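PDB 2B30: hydrolase, putative from Plasmodium vivax, which is of unknown function but probably acts as a magnesium-dependent phosphatase of the haloacid dehalogenase superfamily. Local coordinates for residues 228-231 with 232-235; 55-59 with 60-64; 184-188 with 189-193; 137-141 with 142-146; 114-117 with 118-121. All coordinates share one frame; numbering follows the deposited sequence.

Interaction 1: 228-231 with 232-235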
loop_
_atom_site.group_PDB
_atom_site.type_symbol
_atom_site.label_atom_id
_atom_site.label_comp_id
_atom_site.label_asym_id
_atom_site.label_seq_id
_atom_site.Cartn_x
_atom_site.Cartn_y
_atom_site.Cartn_z
ATOM N N GLY A 228 2.712 -6.421 -4.985
ATOM C CA GLY A 228 3.101 -7.463 -5.943
ATOM C C GLY A 228 2.443 -7.245 -7.294
ATOM O O GLY A 228 3.115 -7.282 -8.323
ATOM N N ILE A 229 1.128 -7.007 -7.282
ATOM C CA ILE A 229 0.370 -6.676 -8.495
ATOM C C ILE A 229 0.993 -5.536 -9.299
ATOM O O ILE A 229 0.911 -5.538 -10.525
ATOM C CB ILE A 229 -1.101 -6.276 -8.153
ATOM C CG1 ILE A 229 -1.976 -7.520 -7.952
ATOM C CG2 ILE A 229 -1.723 -5.380 -9.246
ATOM C CD1 ILE A 229 -3.241 -7.252 -7.148
ATOM N N ASN A 230 1.590 -4.559 -8.611
ATOM C CA ASN A 230 2.173 -3.394 -9.279
ATOM C C ASN A 230 3.340 -3.759 -10.196
ATOM O O ASN A 230 3.584 -3.073 -11.190
ATOM C CB ASN A 230 2.582 -2.313 -8.270
ATOM C CG ASN A 230 1.376 -1.475 -7.760
ATOM O OD1 ASN A 230 0.243 -1.614 -8.256
ATOM N ND2 ASN A 230 1.629 -0.599 -6.763
ATOM N N TYR A 231 4.046 -4.844 -9.879
ATOM C CA TYR A 231 5.074 -5.361 -10.790
ATOM C C TYR A 231 4.482 -5.726 -12.139
ATOM O O TYR A 231 5.099 -5.448 -13.176
ATOM C CB TYR A 231 5.825 -6.566 -10.197
ATOM C CG TYR A 231 6.887 -6.137 -9.219
ATOM C CD1 TYR A 231 8.226 -6.088 -9.587
ATOM C CD2 TYR A 231 6.540 -5.736 -7.936
ATOM C CE1 TYR A 231 9.184 -5.664 -8.701
ATOM C CE2 TYR A 231 7.488 -5.319 -7.046
ATOM C CZ TYR A 231 8.809 -5.279 -7.429
ATOM O OH TYR A 231 9.739 -4.858 -6.506
ATOM N N LEU A 232 3.292 -6.338 -12.126
ATOM C CA LEU A 232 2.594 -6.725 -13.362
ATOM C C LEU A 232 2.071 -5.511 -14.120
ATOM O O LEU A 232 2.116 -5.467 -15.349
ATOM C CB LEU A 232 1.439 -7.676 -13.063
ATOM C CG LEU A 232 1.817 -9.087 -12.615
ATOM C CD1 LEU A 232 0.551 -9.921 -12.404
ATOM C CD2 LEU A 232 2.745 -9.752 -13.624
ATOM N N LEU A 233 1.595 -4.516 -13.385
ATOM C CA LEU A 233 1.138 -3.274 -14.008
ATOM C C LEU A 233 2.291 -2.569 -14.725
ATOM O O LEU A 233 2.129 -2.102 -15.850
ATOM C CB LEU A 233 0.517 -2.340 -12.965
ATOM C CG LEU A 233 -0.595 -2.926 -12.092
ATOM C CD1 LEU A 233 -1.226 -1.829 -11.266
ATOM C CD2 LEU A 233 -1.646 -3.659 -12.909
ATOM N N LYS A 234 3.443 -2.505 -14.060
ATOM C CA LYS A 234 4.629 -1.861 -14.612
ATOM C C LYS A 234 5.198 -2.663 -15.775
ATOM O O LYS A 234 5.537 -2.095 -16.814
ATOM C CB LYS A 234 5.696 -1.665 -13.528
ATOM C CG LYS A 234 5.387 -0.521 -12.569
ATOM C CD LYS A 234 5.839 0.824 -13.132
ATOM C CE LYS A 234 7.317 1.073 -12.842
ATOM N NZ LYS A 234 7.872 2.261 -13.555
ATOM N N HIS A 235 5.285 -3.981 -15.598
ATOM C CA HIS A 235 5.868 -4.856 -16.614
ATOM C C HIS A 235 5.089 -4.788 -17.938
ATOM O O HIS A 235 5.691 -4.826 -19.014
ATOM C CB HIS A 235 5.943 -6.301 -16.100
ATOM C CG HIS A 235 6.814 -7.201 -16.927
ATOM N ND1 HIS A 235 8.188 -7.106 -16.936
ATOM C CD2 HIS A 235 6.503 -8.228 -17.755
ATOM C CE1 HIS A 235 8.687 -8.024 -17.747
ATOM N NE2 HIS A 235 7.684 -8.718 -18.256
#
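I229 and L233, one turn apart on helix 225-235, cross obliquely, with CG2 of I229 lying 3.9 Å from CG of L233. The branch that does the touching is set by the first torsion of I229: CG2 stands anti to the backbone N, whereas CG1 lies beside that N (chi1 -82°) and carries CD1 away from the leucine. N230 approaches the same leucine through its amide oxygen, OD1 being 3.4 Å from CD1 of L233, while ND2 is turned away. CD1 of L233 is thus met by a methyl group and by an amide oxygen.

Beneath these side chains runs the regular helical ladder, in which L233 N donates to I229 O at 3.1 Å, K234 N to N230 O at 2.9 Å and H235 N to Y231 O at 2.8 Å. The methylene chain of K234 bends twice, and its CG passes 3.4 Å from N230 O before the chain leads outward.

I229 and L233 rest on F259 and on L31 and L29 of strand 29-33, and L232 reaches L110 and S65. Y231 OH hydrogen-bonds K234 NZ of the second subunit, whose Y231 in turn packs on K234 of this chain. The helix is therefore amphipathic: branched aliphatic groups seal it against the sheet, while at the dimer contact a probably neutral phenol meets an ammonium group in a charge-assisted hydrogen bond rather than a salt bridge.

Interaction 2: 55-59 with 60-64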
loop_
_atom_site.group_PDB
_atom_site.type_symbol
_atom_site.label_atom_id
_atom_site.label_comp_id
_atom_site.label_asym_id
_atom_site.label_seq_id
_atom_site.Cartn_x
_atom_site.Cartn_y
_atom_site.Cartn_z
ATOM N N LYS A 55 -11.596 -19.687 -18.996
ATOM C CA LYS A 55 -11.381 -20.201 -20.355
ATOM C C LYS A 55 -11.742 -19.151 -21.380
ATOM O O LYS A 55 -10.954 -18.862 -22.271
ATOM C CB LYS A 55 -12.212 -21.460 -20.601
ATOM C CG LYS A 55 -11.953 -22.163 -21.926
ATOM C CD LYS A 55 -12.788 -23.442 -22.038
ATOM C CE LYS A 55 -12.653 -24.114 -23.409
ATOM N NZ LYS A 55 -11.460 -25.012 -23.531
ATOM N N GLU A 56 -12.920 -18.560 -21.235
ATOM C CA GLU A 56 -13.397 -17.585 -22.205
ATOM C C GLU A 56 -12.606 -16.277 -22.118
ATOM O O GLU A 56 -12.307 -15.664 -23.147
ATOM C CB GLU A 56 -14.892 -17.325 -22.014
ATOM C CG GLU A 56 -15.554 -16.585 -23.182
ATOM C CD GLU A 56 -17.059 -16.420 -23.011
ATOM O OE1 GLU A 56 -17.629 -17.010 -22.067
ATOM O OE2 GLU A 56 -17.676 -15.697 -23.825
ATOM N N ALA A 57 -12.254 -15.871 -20.895
ATOM C CA ALA A 57 -11.499 -14.629 -20.658
ATOM C C ALA A 57 -10.175 -14.639 -21.411
ATOM O O ALA A 57 -9.784 -13.638 -22.006
ATOM C CB ALA A 57 -11.256 -14.424 -19.166
ATOM N N ILE A 58 -9.504 -15.788 -21.391
ATOM C CA ILE A 58 -8.234 -15.973 -22.102
ATOM C C ILE A 58 -8.449 -15.958 -23.618
ATOM O O ILE A 58 -7.647 -15.398 -24.358
ATOM C CB ILE A 58 -7.545 -17.278 -21.671
ATOM C CG1 ILE A 58 -7.122 -17.166 -20.212
ATOM C CG2 ILE A 58 -6.327 -17.560 -22.534
ATOM C CD1 ILE A 58 -6.885 -18.476 -19.542
ATOM N N GLU A 59 -9.544 -16.555 -24.072
ATOM C CA GLU A 59 -9.911 -16.498 -25.490
ATOM C C GLU A 59 -10.347 -15.100 -25.951
ATOM O O GLU A 59 -10.031 -14.686 -27.058
ATOM C CB GLU A 59 -10.996 -17.529 -25.775
ATOM C CG GLU A 59 -10.485 -18.946 -25.555
ATOM C CD GLU A 59 -11.572 -19.995 -25.531
ATOM O OE1 GLU A 59 -12.774 -19.627 -25.549
ATOM O OE2 GLU A 59 -11.206 -21.195 -25.486
ATOM N N LYS A 60 -11.057 -14.373 -25.097
ATOM C CA LYS A 60 -11.501 -13.017 -25.434
ATOM C C LYS A 60 -10.357 -12.001 -25.354
ATOM O O LYS A 60 -10.514 -10.854 -25.770
ATOM C CB LYS A 60 -12.644 -12.568 -24.513
ATOM C CG LYS A 60 -13.898 -13.422 -24.584
ATOM C CD LYS A 60 -14.910 -12.911 -25.586
ATOM C CE LYS A 60 -16.320 -13.372 -25.245
ATOM N NZ LYS A 60 -17.323 -12.378 -25.706
ATOM N N GLY A 61 -9.221 -12.415 -24.795
ATOM C CA GLY A 61 -7.986 -11.626 -24.854
ATOM C C GLY A 61 -7.581 -10.961 -23.552
ATOM O O GLY A 61 -6.664 -10.132 -23.548
ATOM N N TYR A 62 -8.248 -11.326 -22.453
ATOM C CA TYR A 62 -7.951 -10.767 -21.135
ATOM C C TYR A 62 -6.737 -11.456 -20.521
ATOM O O TYR A 62 -6.596 -12.670 -20.615
ATOM C CB TYR A 62 -9.159 -10.898 -20.183
ATOM C CG TYR A 62 -10.378 -10.142 -20.656
ATOM C CD1 TYR A 62 -10.552 -8.803 -20.347
ATOM C CD2 TYR A 62 -11.347 -10.763 -21.436
ATOM C CE1 TYR A 62 -11.670 -8.102 -20.797
ATOM C CE2 TYR A 62 -12.454 -10.073 -21.895
ATOM C CZ TYR A 62 -12.613 -8.745 -21.575
ATOM O OH TYR A 62 -13.718 -8.065 -22.033
ATOM N N MET A 63 -5.864 -10.666 -19.903
ATOM C CA MET A 63 -4.778 -11.186 -19.096
ATOM C C MET A 63 -5.365 -11.513 -17.741
ATOM O O MET A 63 -6.109 -10.712 -17.157
ATOM C CB MET A 63 -3.649 -10.166 -18.936
ATOM C CG MET A 63 -2.483 -10.693 -18.096
ATOM S SD MET A 63 -0.942 -9.775 -18.289
ATOM C CE MET A 63 -0.442 -10.214 -19.965
ATOM N N VAL A 64 -5.035 -12.696 -17.245
ATOM C CA VAL A 64 -5.613 -13.190 -16.021
ATOM C C VAL A 64 -4.479 -13.501 -15.062
ATOM O O VAL A 64 -3.493 -14.152 -15.433
ATOM C CB VAL A 64 -6.441 -14.440 -16.303
ATOM C CG1 VAL A 64 -6.813 -15.175 -15.020
ATOM C CG2 VAL A 64 -7.676 -14.064 -17.093
#
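E56 and K60 are brought alongside each other by different torsions: E56 keeps CG anti to its backbone N (chi1 -166°) and stays extended, while K60 bends at chi2 (-92°). The two chains then point the same way, CG of E56 lying 3.8 Å from CG of K60. Their charged ends form a long salt bridge, with OE2 of E56 3.8 Å from NZ of K60. Below it, K60 N donates to E56 O at 2.7 Å, an ordinary i to i+4 helical bond.

G61 then takes positive phi (107°) and the chain leaves the helix in a Schellman motif. Y62 N reaches back five residues to A57 O at 2.8 Å, while G61 N makes weak bonds to A57 O and I58 O. A57 O also lies in the plane of the Y62 ring, at its edge. The apolar side of the motif is the meeting of A57 CB with Y62 CB at 4.2 Å, and V64 CG2 extends it.

Strand 63-67, which follows, runs parallel to strand 29-33, making this the return bend of a beta-alpha-beta crossover. L30 and F297 both touch A57. Backbone bonds and apolar contacts thus fix the bend, and the stretched ion pair probably adds little.

Interaction 3: 184-188 with 189-193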
loop_
_atom_site.group_PDB
_atom_site.type_symbol
_atom_site.label_atom_id
_atom_site.label_comp_id
_atom_site.label_asym_id
_atom_site.label_seq_id
_atom_site.Cartn_x
_atom_site.Cartn_y
_atom_site.Cartn_z
ATOM N N ILE A 184 0.982 -20.264 10.289
ATOM C CA ILE A 184 0.777 -20.905 11.585
ATOM C C ILE A 184 -0.681 -21.374 11.668
ATOM O O ILE A 184 -1.604 -20.559 11.724
ATOM C CB ILE A 184 1.118 -19.955 12.757
ATOM C CG1 ILE A 184 2.533 -19.381 12.594
ATOM C CG2 ILE A 184 1.020 -20.684 14.091
ATOM C CD1 ILE A 184 2.938 -18.421 13.705
ATOM N N VAL A 185 -0.872 -22.691 11.651
ATOM C CA VAL A 185 -2.199 -23.276 11.791
ATOM C C VAL A 185 -2.623 -23.177 13.252
ATOM O O VAL A 185 -1.908 -23.617 14.150
ATOM C CB VAL A 185 -2.229 -24.735 11.300
ATOM C CG1 VAL A 185 -3.551 -25.389 11.637
ATOM C CG2 VAL A 185 -1.982 -24.791 9.797
ATOM N N LEU A 186 -3.785 -22.579 13.476
ATOM C CA LEU A 186 -4.220 -22.212 14.815
ATOM C C LEU A 186 -5.555 -22.844 15.181
ATOM O O LEU A 186 -6.433 -23.047 14.335
ATOM C CB LEU A 186 -4.283 -20.682 14.954
ATOM C CG LEU A 186 -3.205 -19.980 15.800
ATOM C CD1 LEU A 186 -1.858 -20.675 15.787
ATOM C CD2 LEU A 186 -3.045 -18.517 15.373
ATOM N N ASP A 187 -5.674 -23.164 16.464
ATOM C CA ASP A 187 -6.867 -23.749 17.037
ATOM C C ASP A 187 -7.846 -22.601 17.264
ATOM O O ASP A 187 -7.505 -21.643 17.967
ATOM C CB ASP A 187 -6.488 -24.418 18.362
ATOM C CG ASP A 187 -7.560 -25.335 18.896
ATOM O OD1 ASP A 187 -8.758 -25.041 18.697
ATOM O OD2 ASP A 187 -7.194 -26.344 19.537
ATOM N N PRO A 188 -9.061 -22.678 16.681
ATOM C CA PRO A 188 -9.989 -21.541 16.748
ATOM C C PRO A 188 -10.211 -20.970 18.159
ATOM O O PRO A 188 -10.765 -19.885 18.294
ATOM C CB PRO A 188 -11.292 -22.107 16.172
ATOM C CG PRO A 188 -11.106 -23.590 16.130
ATOM C CD PRO A 188 -9.651 -23.806 15.940
ATOM N N SER A 189 -9.799 -21.698 19.194
ATOM C CA SER A 189 -9.700 -21.145 20.542
ATOM C C SER A 189 -8.714 -19.994 20.549
ATOM O O SER A 189 -9.085 -18.839 20.743
ATOM C CB SER A 189 -9.192 -22.198 21.542
ATOM O OG SER A 189 -10.050 -23.314 21.613
ATOM N N GLU A 190 -7.457 -20.338 20.286
ATOM C CA GLU A 190 -6.311 -19.494 20.614
ATOM C C GLU A 190 -5.859 -18.585 19.460
ATOM O O GLU A 190 -4.737 -18.087 19.478
ATOM C CB GLU A 190 -5.143 -20.381 21.109
ATOM C CG GLU A 190 -4.889 -21.646 20.259
ATOM C CD GLU A 190 -3.462 -22.192 20.364
ATOM O OE1 GLU A 190 -2.822 -22.016 21.425
ATOM O OE2 GLU A 190 -2.985 -22.808 19.380
ATOM N N SER A 191 -6.717 -18.357 18.465
ATOM C CA SER A 191 -6.382 -17.422 17.378
ATOM C C SER A 191 -6.177 -16.004 17.911
ATOM O O SER A 191 -5.057 -15.474 17.893
ATOM C CB SER A 191 -7.464 -17.402 16.307
ATOM O OG SER A 191 -7.391 -18.563 15.525
ATOM N N LYS A 192 -7.263 -15.405 18.396
ATOM C CA LYS A 192 -7.209 -14.064 18.957
ATOM C C LYS A 192 -5.979 -13.893 19.873
ATOM O O LYS A 192 -5.235 -12.912 19.735
ATOM C CB LYS A 192 -8.511 -13.741 19.711
ATOM C CG LYS A 192 -9.721 -13.503 18.810
ATOM N N THR A 193 -5.754 -14.858 20.770
ATOM C CA THR A 193 -4.675 -14.761 21.772
ATOM C C THR A 193 -3.278 -14.823 21.157
ATOM O O THR A 193 -2.444 -13.950 21.398
ATOM C CB THR A 193 -4.765 -15.890 22.836
ATOM O OG1 THR A 193 -6.136 -16.124 23.194
ATOM C CG2 THR A 193 -3.963 -15.520 24.081
#
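E190 and D187 meet through their aliphatic parts, CG of E190 packing 3.7 Å from CB of D187. The glutamate has CG placed between its backbone N and carbonyl carbon (chi1 45°), and its extended chain doubles back over the turn as a result. D187 instead holds CG anti to its own N (chi1 -166°), which directs the carboxylate away from the end of E190; OD2 of D187 and OE2 of E190 are 5.5 Å apart. These like charges would be expected to disfavour a closer approach.

S191 turns OG beside its backbone N, and the hydroxyl lies 3.8 Å from CB of L186. Its polar partner is G214 O, to which OG is hydrogen-bonded. L186 lies against the same serine with one methyl, CD2 being 4.0 Å from CA of S191, and it also touches I195 a turn further along the helix. Across the turn itself, E190 N gives D187 O a weak, bent bond of 2.7 Å.

With P188 and S189 at the corner and E190 at the N-cap position, the chain passes from strand 181-184 into helix 191-201. This is a strand-to-helix connection of the alpha/beta cap domain found in HAD phosphatases of subfamily IIB.

Interaction 4: 137-141 with 142-146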
loop_
_atom_site.group_PDB
_atom_site.type_symbol
_atom_site.label_atom_id
_atom_site.label_comp_id
_atom_site.label_asym_id
_atom_site.label_seq_id
_atom_site.Cartn_x
_atom_site.Cartn_y
_atom_site.Cartn_z
ATOM N N ILE A 137 3.492 -24.206 9.006
ATOM C CA ILE A 137 3.890 -24.646 7.663
ATOM C C ILE A 137 4.894 -23.665 7.065
ATOM O O ILE A 137 4.593 -22.488 6.878
ATOM C CB ILE A 137 2.679 -24.796 6.717
ATOM C CG1 ILE A 137 1.627 -25.698 7.357
ATOM C CG2 ILE A 137 3.130 -25.392 5.380
ATOM C CD1 ILE A 137 0.292 -25.665 6.683
ATOM N N PHE A 138 6.084 -24.167 6.764
ATOM C CA PHE A 138 7.200 -23.327 6.326
ATOM C C PHE A 138 7.280 -23.307 4.809
ATOM O O PHE A 138 7.441 -24.362 4.194
ATOM C CB PHE A 138 8.503 -23.863 6.900
ATOM C CG PHE A 138 8.571 -23.787 8.393
ATOM C CD1 PHE A 138 9.289 -22.777 9.015
ATOM C CD2 PHE A 138 7.915 -24.726 9.180
ATOM C CE1 PHE A 138 9.359 -22.705 10.386
ATOM C CE2 PHE A 138 7.982 -24.658 10.557
ATOM C CZ PHE A 138 8.703 -23.644 11.164
ATOM N N HIS A 139 7.162 -22.119 4.215
ATOM C CA HIS A 139 7.080 -21.988 2.761
ATOM C C HIS A 139 8.337 -21.346 2.185
ATOM O O HIS A 139 8.757 -20.291 2.652
ATOM C CB HIS A 139 5.872 -21.131 2.374
ATOM C CG HIS A 139 4.547 -21.794 2.600
ATOM N ND1 HIS A 139 3.921 -22.553 1.635
ATOM C CD2 HIS A 139 3.712 -21.782 3.668
ATOM C CE1 HIS A 139 2.762 -22.986 2.100
ATOM N NE2 HIS A 139 2.609 -22.528 3.329
ATOM N N ARG A 140 8.929 -21.978 1.174
ATOM C CA ARG A 140 9.996 -21.357 0.371
ATOM C C ARG A 140 9.778 -21.695 -1.093
ATOM O O ARG A 140 9.821 -22.867 -1.475
ATOM C CB ARG A 140 11.384 -21.828 0.805
ATOM C CG ARG A 140 12.539 -21.152 0.068
ATOM C CD ARG A 140 12.783 -19.708 0.540
ATOM N NE ARG A 140 13.857 -19.053 -0.214
ATOM C CZ ARG A 140 13.732 -18.593 -1.460
ATOM N NH1 ARG A 140 12.580 -18.673 -2.106
ATOM N NH2 ARG A 140 14.769 -18.036 -2.066
ATOM N N GLY A 141 9.538 -20.664 -1.901
ATOM C CA GLY A 141 9.288 -20.828 -3.324
ATOM C C GLY A 141 8.026 -21.620 -3.602
ATOM O O GLY A 141 6.924 -21.225 -3.191
ATOM N N GLU A 142 8.192 -22.747 -4.293
ATOM C CA GLU A 142 7.081 -23.647 -4.616
ATOM C C GLU A 142 7.019 -24.858 -3.678
ATOM O O GLU A 142 6.294 -25.812 -3.945
ATOM C CB GLU A 142 7.209 -24.129 -6.068
ATOM C CG GLU A 142 7.245 -23.014 -7.102
ATOM C CD GLU A 142 5.982 -22.140 -7.109
ATOM O OE1 GLU A 142 4.945 -22.536 -6.523
ATOM O OE2 GLU A 142 6.031 -21.046 -7.715
ATOM N N SER A 143 7.793 -24.827 -2.594
ATOM C CA SER A 143 7.808 -25.909 -1.609
ATOM C C SER A 143 7.310 -25.426 -0.256
ATOM O O SER A 143 7.436 -24.239 0.080
ATOM C CB SER A 143 9.227 -26.443 -1.418
ATOM O OG SER A 143 9.786 -26.869 -2.636
ATOM N N ASN A 144 6.761 -26.360 0.516
ATOM C CA ASN A 144 6.446 -26.109 1.913
ATOM C C ASN A 144 6.790 -27.312 2.795
ATOM O O ASN A 144 6.813 -28.453 2.333
ATOM C CB ASN A 144 4.988 -25.660 2.073
ATOM C CG ASN A 144 3.988 -26.747 1.742
ATOM O OD1 ASN A 144 3.858 -27.721 2.474
ATOM N ND2 ASN A 144 3.251 -26.565 0.656
ATOM N N TYR A 145 7.087 -27.042 4.059
ATOM C CA TYR A 145 7.647 -28.057 4.936
ATOM C C TYR A 145 7.000 -28.016 6.305
ATOM O O TYR A 145 6.635 -26.955 6.785
ATOM C CB TYR A 145 9.156 -27.844 5.086
ATOM C CG TYR A 145 9.860 -27.511 3.787
ATOM C CD1 TYR A 145 10.411 -28.512 2.996
ATOM C CD2 TYR A 145 9.966 -26.194 3.348
ATOM C CE1 TYR A 145 11.048 -28.213 1.814
ATOM C CE2 TYR A 145 10.599 -25.890 2.159
ATOM C CZ TYR A 145 11.140 -26.911 1.399
ATOM O OH TYR A 145 11.779 -26.645 0.214
ATOM N N VAL A 146 6.866 -29.178 6.929
ATOM C CA VAL A 146 6.407 -29.258 8.315
ATOM C C VAL A 146 7.322 -30.159 9.139
ATOM O O VAL A 146 8.174 -30.880 8.609
ATOM C CB VAL A 146 4.966 -29.771 8.419
ATOM C CG1 VAL A 146 4.007 -28.811 7.707
ATOM C CG2 VAL A 146 4.855 -31.191 7.870
HETATM O O HOH W 1 5.618 -22.214 -0.686
#
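F138 and Y145 face each other as a hydrogen-bonded antiparallel pair. F138 N donates almost straight to Y145 O (2.8 Å, 172°), and Y145 N returns the bond to F138 O at 2.7 Å, both in the carbonyl planes. The second such pair closes the turn: R140 N reaches S143 O at 2.9 Å. Its reverse bond, S143 N to R140 O, is 3.0 Å long, but the donor stands 41° above the carbonyl plane.

A water holds the inner side of the turn together, giving its hydrogens to G141 O and S143 O. The same water lies in the plane of the H139 ring, 2.9 Å from ND1. S143 O therefore accepts from both R140 N and the water. Between the two bonded pairs, H139 and N144 lie side by side; CB of N144 sits over one face of the imidazole, 3.3 Å from ND1, with ring and amide planes 59° apart.

The outer polar ends find partners too. N144 OD1 is bonded to S165 OG and R140 NH1 forms a salt bridge with D112, while E142 uses one carboxylate oxygen for V73 N and the other for Y103 OH. This is a classic two-residue beta hairpin with a type II' turn, G141 supplying the positive phi, and its tip reaches from the six-stranded sheet to residues around the eight-stranded one.

Interaction 5: 114-117 with 118-121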
loop_
_atom_site.group_PDB
_atom_site.type_symbol
_atom_site.label_atom_id
_atom_site.label_comp_id
_atom_site.label_asym_id
_atom_site.label_seq_id
_atom_site.Cartn_x
_atom_site.Cartn_y
_atom_site.Cartn_z
ATOM N N THR A 114 12.004 -12.877 0.487
ATOM C CA THR A 114 12.031 -13.689 1.702
ATOM C C THR A 114 12.225 -12.823 2.937
ATOM O O THR A 114 12.823 -11.744 2.867
ATOM C CB THR A 114 13.168 -14.699 1.677
ATOM O OG1 THR A 114 14.409 -14.000 1.526
ATOM C CG2 THR A 114 12.973 -15.689 0.540
ATOM N N ILE A 115 11.749 -13.326 4.069
ATOM C CA ILE A 115 11.869 -12.614 5.324
ATOM C C ILE A 115 13.341 -12.320 5.586
ATOM O O ILE A 115 14.202 -13.108 5.243
ATOM C CB ILE A 115 11.255 -13.414 6.492
ATOM C CG1 ILE A 115 9.743 -13.588 6.284
ATOM C CG2 ILE A 115 11.502 -12.709 7.815
ATOM C CD1 ILE A 115 9.166 -14.794 6.964
ATOM N N GLU A 116 13.620 -11.158 6.154
ATOM C CA GLU A 116 14.971 -10.780 6.523
ATOM C C GLU A 116 15.510 -11.788 7.533
ATOM O O GLU A 116 14.791 -12.199 8.449
ATOM C CB GLU A 116 14.990 -9.370 7.131
ATOM C CG GLU A 116 14.687 -8.234 6.151
ATOM C CD GLU A 116 13.200 -7.879 6.026
ATOM O OE1 GLU A 116 12.325 -8.652 6.490
ATOM O OE2 GLU A 116 12.908 -6.807 5.451
ATOM N N THR A 117 16.773 -12.173 7.378
ATOM C CA THR A 117 17.344 -13.273 8.167
ATOM C C THR A 117 17.467 -12.967 9.677
ATOM O O THR A 117 17.395 -13.870 10.502
ATOM C CB THR A 117 18.729 -13.693 7.638
ATOM O OG1 THR A 117 19.680 -12.692 7.982
ATOM C CG2 THR A 117 18.719 -13.881 6.121
ATOM N N ASP A 118 17.664 -11.705 10.043
ATOM C CA ASP A 118 17.695 -11.328 11.462
ATOM C C ASP A 118 16.286 -11.424 12.059
ATOM O O ASP A 118 16.107 -11.949 13.155
ATOM C CB ASP A 118 18.329 -9.938 11.678
ATOM C CG ASP A 118 17.584 -8.807 10.951
ATOM O OD1 ASP A 118 17.659 -8.726 9.703
ATOM O OD2 ASP A 118 16.939 -7.975 11.629
ATOM N N VAL A 119 15.284 -10.957 11.318
ATOM C CA VAL A 119 13.882 -11.067 11.759
ATOM C C VAL A 119 13.429 -12.526 11.763
ATOM O O VAL A 119 12.705 -12.939 12.661
ATOM C CB VAL A 119 12.905 -10.236 10.870
ATOM C CG1 VAL A 119 11.475 -10.339 11.401
ATOM C CG2 VAL A 119 13.331 -8.777 10.811
ATOM N N TYR A 120 13.842 -13.299 10.760
ATOM C CA TYR A 120 13.447 -14.711 10.681
ATOM C C TYR A 120 13.998 -15.495 11.863
ATOM O O TYR A 120 13.283 -16.286 12.464
ATOM C CB TYR A 120 13.904 -15.356 9.373
ATOM C CG TYR A 120 13.492 -16.808 9.254
ATOM C CD1 TYR A 120 12.199 -17.158 8.859
ATOM C CD2 TYR A 120 14.393 -17.837 9.543
ATOM C CE1 TYR A 120 11.816 -18.498 8.755
ATOM C CE2 TYR A 120 14.019 -19.175 9.445
ATOM C CZ TYR A 120 12.730 -19.499 9.047
ATOM O OH TYR A 120 12.366 -20.825 8.936
ATOM N N ALA A 121 15.267 -15.267 12.194
ATOM C CA ALA A 121 15.888 -15.879 13.374
ATOM C C ALA A 121 15.079 -15.557 14.624
ATOM O O ALA A 121 14.804 -16.435 15.450
ATOM C CB ALA A 121 17.313 -15.402 13.543
#
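Y120 N and E116 O form the first bond of helix 117-129, 2.7 Å long, with the donor nearly in line with the carbonyl. The next, from A121 N to T117 O, is 3.1 Å and less well aimed, its donor standing 41° above the carbonyl plane. One residue earlier, I115 O is taken by T178 OG1.

The acidic side chains keep apart: OE1 of E116 and OD1 of D118 are 6.2 Å from each other. D118 has CG between its backbone N and carbonyl carbon (chi1 60°), which swings OD1 back to 3.8 Å from CB of E116. Its other oxygen, OD2, makes a long, weak ion pair with K260 of the second subunit.

E116 occupies the N-cap position, where the chain coming from strand 109-112 of the core sheet enters the first helix of the alpha/beta cap domain characteristic of this HAD subfamily.

Packing around the cap comes from I115 and the first turn. I115 and Y120 cross at about a right angle, CG2 of I115 lying 3.9 Å from CB of Y120. CD1 of I115 arrives at the edge of the tyrosine ring, near its plane. That ring is carried away from the turn because CG is anti to the backbone N (chi1 -179°). V119 adds CB at 4.2 Å from the same CG2 of I115, and both I115 and V119 touch L206 of strand 206-210.

Overall arrangement
Along the chain the contacts follow in the order 2, 5, 4, 3, 1. Interactions 1 and 2, centres 19 Å apart, lie on helices packed against the eight-stranded sheet, interaction 2 running on into its strand 63-67. Interaction 4 is a hairpin within the six-stranded sheet, interaction 3 leads from one of its strands into a helix, and interaction 5 starts a helix that packs against it. Interactions 4 and 5, centres 15 Å apart, touch through F138 with Y120 and R140 with T114; V185 of interaction 3 packs on I137 of interaction 4. Interactions 2 and 3 lie on opposite sides of the chain's centre. The chain thus leaves the calcium-binding core domain, builds the cap and returns, and both parts contribute to the dimer, through interactions 1 and 5.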